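Local coordinates for serine-pyruvate aminotransferase (agxt) (Sulfolobus solfataricus, PDB 3ZRP) that catalyses pyridoxal 5'-phosphate-dependent transamination between serine and pyruvate in a thermophilic archaeon, at the interface of chains A and B. Coordinates in Å, arbitrary orientation; residue numbers count along the deposited sequence, not the author numbering. Chains: chain A/B, Serine-pyruvate aminotransferase (agxt).

Contact 1: the interface of chains A and B. Residues chain A 195-196, 245, 248; chain B 195-196, 245, 248.
The proline ring of A:Pro245 lays one face over the peptide plane that joins B:Ala195 to B:Gly196, and B:Pro245 does the same to A:Ala195 and A:Gly196. The gently puckered ring leans at roughly half a right angle to the flat peptide, with CB of A:Pro245 meeting the alpha carbon of B:Gly196 at 4.1 Å, while its backbone CA lies 3.7 Å from the carbonyl oxygen of B:Ala195. A:Gly196, like its twin, makes a smooth platform for this contact, and its backbone phi of 132° is one that residues with side chains seldom adopt.

At one end of the two proline-peptide pairs, on the two-fold axis, the valines meet. A:Val248 CG2 touches B:Val248 CG2 at 3.7 Å, methyl against methyl, and the side chains cross at about a right angle. With CG1 anti to the backbone N (chi1 177°), CG2 is the branch turned to the partner in both chains.

Water complements this apolar touching. At the opposite end from the valines, one molecule joins the carbonyl oxygens of A:Gly196 and B:Gly196, 3.0 Å from each, and so ties together two acceptors that could not bond directly to one another. Another links the A:Ala195 carbonyl oxygen, at 2.9 Å, to the backbone N of B:Val248, at 3.3 Å with 140° at the hydrogen. That amide belongs to the first turn of a helix, where the helix itself offers no acceptor, which suits it to a solvent bridge.

In the fold, A:Ala195 and A:Gly196 lead into strand 197-202, a few residues beyond the pyridoxal phosphate pocket residue A:Lys189, the Schiff-base lysine expected of this family. A:Pro245 immediately precedes helix 246-262 and closely follows the cofactor-pocket residues A:Tyr240 and A:Thr243. The patch thus brings the two helix starts together at the two-fold axis, close in sequence to segments that line the active sites.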
loop_
_atom_site.group_PDB
_atom_site.type_symbol
_atom_site.label_atom_id
_atom_site.label_comp_id
_atom_site.label_asym_id
_atom_site.label_seq_id
_atom_site.Cartn_x
_atom_site.Cartn_y
_atom_site.Cartn_z
ATOM N N ALA A 195 4.774 -5.427 -6.338
ATOM C CA ALA A 195 4.269 -4.062 -6.126
ATOM C C ALA A 195 3.631 -3.876 -4.755
ATOM O O ALA A 195 3.153 -4.860 -4.156
ATOM C CB ALA A 195 3.251 -3.692 -7.231
ATOM N N GLY A 196 3.645 -2.630 -4.253
ATOM C CA GLY A 196 2.998 -2.301 -2.969
ATOM C C GLY A 196 3.808 -1.489 -1.965
ATOM O O GLY A 196 3.307 -1.156 -0.891
ATOM N N PRO A 245 2.652 -3.836 4.188
ATOM C CA PRO A 245 2.418 -5.001 3.364
ATOM C C PRO A 245 3.461 -6.101 3.703
ATOM O O PRO A 245 4.519 -6.207 3.046
ATOM C CB PRO A 245 2.561 -4.467 1.930
ATOM C CG PRO A 245 2.461 -2.951 2.055
ATOM C CD PRO A 245 3.133 -2.700 3.375
ATOM N N VAL A 248 4.833 -8.551 1.041
ATOM C CA VAL A 248 5.498 -7.792 -0.025
ATOM C C VAL A 248 6.915 -7.425 0.442
ATOM O O VAL A 248 7.849 -7.402 -0.348
ATOM C CB VAL A 248 4.687 -6.522 -0.387
ATOM C CG1 VAL A 248 5.396 -5.679 -1.438
ATOM C CG2 VAL A 248 3.337 -6.936 -0.920
ATOM N N ALA B 195 -1.777 -8.610 3.881
ATOM C CA ALA B 195 -1.833 -7.164 4.173
ATOM C C ALA B 195 -1.383 -6.294 3.002
ATOM O O ALA B 195 -0.590 -6.752 2.172
ATOM C CB ALA B 195 -0.987 -6.843 5.438
ATOM N N GLY B 196 -1.902 -5.051 2.929
ATOM C CA GLY B 196 -1.539 -4.090 1.880
ATOM C C GLY B 196 -2.655 -3.369 1.145
ATOM O O GLY B 196 -2.391 -2.536 0.268
ATOM N N PRO B 245 -1.157 -2.883 -5.338
ATOM C CA PRO B 245 -0.410 -4.090 -4.959
ATOM C C PRO B 245 -0.989 -5.308 -5.713
ATOM O O PRO B 245 -1.857 -6.023 -5.208
ATOM C CB PRO B 245 -0.612 -4.176 -3.439
ATOM C CG PRO B 245 -1.156 -2.780 -3.028
ATOM C CD PRO B 245 -1.961 -2.376 -4.213
ATOM N N VAL B 248 -1.114 -8.832 -4.127
ATOM C CA VAL B 248 -1.943 -8.782 -2.922
ATOM C C VAL B 248 -3.431 -8.834 -3.334
ATOM O O VAL B 248 -4.257 -9.424 -2.655
ATOM C CB VAL B 248 -1.644 -7.508 -2.093
ATOM C CG1 VAL B 248 -2.562 -7.422 -0.853
ATOM C CG2 VAL B 248 -0.211 -7.554 -1.620
HETATM O O HOH W 1 1.768 -7.370 -4.640
HETATM O O HOH W 2 0.337 -1.290 -0.224
#

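Contact 2: the interface of chains A and B. Residues chain A 215-218, 222; chain B 98.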
loop_
_atom_site.group_PDB
_atom_site.type_symbol
_atom_site.label_atom_id
_atom_site.label_comp_id
_atom_site.label_asym_id
_atom_site.label_seq_id
_atom_site.Cartn_x
_atom_site.Cartn_y
_atom_site.Cartn_z
ATOM N N SER A 215 4.992 19.878 9.824
ATOM C CA SER A 215 4.972 19.877 8.373
ATOM C C SER A 215 3.543 19.938 7.866
ATOM O O SER A 215 2.619 19.885 8.655
ATOM C CB SER A 215 5.626 18.605 7.804
ATOM O OG SER A 215 4.690 17.520 7.806
ATOM N N ILE A 216 3.404 20.035 6.552
ATOM C CA ILE A 216 2.073 20.054 5.930
ATOM C C ILE A 216 1.578 18.653 5.562
ATOM O O ILE A 216 0.519 18.524 4.903
ATOM C CB ILE A 216 2.055 20.949 4.665
ATOM C CG1 ILE A 216 2.987 20.383 3.560
ATOM C CG2 ILE A 216 2.413 22.412 5.055
ATOM C CD1 ILE A 216 3.193 21.331 2.370
ATOM N N ALA A 217 2.308 17.611 5.950
ATOM C CA ALA A 217 1.889 16.230 5.600
ATOM C C ALA A 217 0.521 15.859 6.197
ATOM O O ALA A 217 0.076 16.428 7.204
ATOM C CB ALA A 217 2.954 15.211 6.023
ATOM N N GLY A 218 -0.143 14.912 5.545
ATOM C CA GLY A 218 -1.272 14.221 6.141
ATOM C C GLY A 218 -0.837 13.288 7.256
ATOM O O GLY A 218 0.168 13.503 7.947
ATOM N N ASP A 222 2.854 10.941 6.409
ATOM C CA ASP A 222 3.863 11.688 7.171
ATOM C C ASP A 222 4.958 10.698 7.556
ATOM O O ASP A 222 4.695 9.721 8.276
ATOM C CB ASP A 222 3.228 12.359 8.393
ATOM C CG ASP A 222 4.231 13.162 9.234
ATOM O OD1 ASP A 222 5.452 13.159 8.942
ATOM O OD2 ASP A 222 3.772 13.779 10.215
ATOM N N ARG B 98 -4.902 16.391 11.097
ATOM C CA ARG B 98 -4.025 16.811 10.006
ATOM C C ARG B 98 -4.752 17.671 8.959
ATOM O O ARG B 98 -4.134 18.142 8.031
ATOM C CB ARG B 98 -3.396 15.585 9.328
ATOM C CG ARG B 98 -2.530 14.708 10.237
ATOM C CD ARG B 98 -1.507 15.553 11.043
ATOM N NE ARG B 98 -0.526 16.140 10.122
ATOM C CZ ARG B 98 0.479 16.940 10.490
ATOM N NH1 ARG B 98 0.637 17.278 11.765
ATOM N NH2 ARG B 98 1.331 17.406 9.591
HETATM O O HOH W 3 -1.404 18.739 7.716
HETATM O O HOH W 4 3.041 18.851 12.059
#
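B:Arg98 reaches into a loop of the other subunit and grips the carbonyl oxygen of A:Ala217, an arginine-to-backbone clasp in this class-V aminotransferase dimer. The grip is side-on. NE at 3.0 Å and the terminal NH2 at 2.9 Å both donate to A:Ala217 O, which lies nearly in the guanidinium plane. Seen from the acceptor, both donors come from the same face of the carbonyl, NE tilted 33° from its plane. Bends at chi2 (-49°) and chi3 (-67°) fold the arginine chain over A:Gly218, whose carbonyl carbon lies 3.7 Å from CG. NH2 also makes a weak bond to A:Ser215 O.

The loop is braced from within: the hydroxyl OG of A:Ser215 accepts the backbone N of A:Ala217 at 3.0 Å, which is likely to help hold the peptide leading to the gripped carbonyl. Solvent extends the clasp. One water lies 2.8 Å from both A:Ala217 O and B:Arg98 O, and another, at the guanidinium edge, connects B:Arg98 NH1 (2.9 Å) to the backbone N of A:Ser215. A:Asp222 OD2 stands 4.4 Å from B:Arg98 NH2, too far for a salt bridge, though its opposite charge may steady the arginine. A leucine in place of B:Arg98 would probably leave the A:Ala217 carbonyl without its paired donors and break the water bridge to the backbone N of A:Ser215.

Contact 1 and contact 2 belong to one two-fold symmetric interface, the centres of their C-alpha atoms about 23 Å apart, and they share no residues. Contact 1 lies on the axis and pairs identical elements of the two chains. Contact 2 lies off the axis and has a twin with the chains exchanged. Residues 195 to 248 supply contact 1 and the acceptor loop of contact 2, strand 197-202 and helix 204-212 joining A:Gly196 to A:Ser215 and helix 223-234 leading back towards A:Pro245, while the arginine comes from just after helix 87-96 of the other chain. Segments adjoining the cofactor pocket thus take part in dimer assembly.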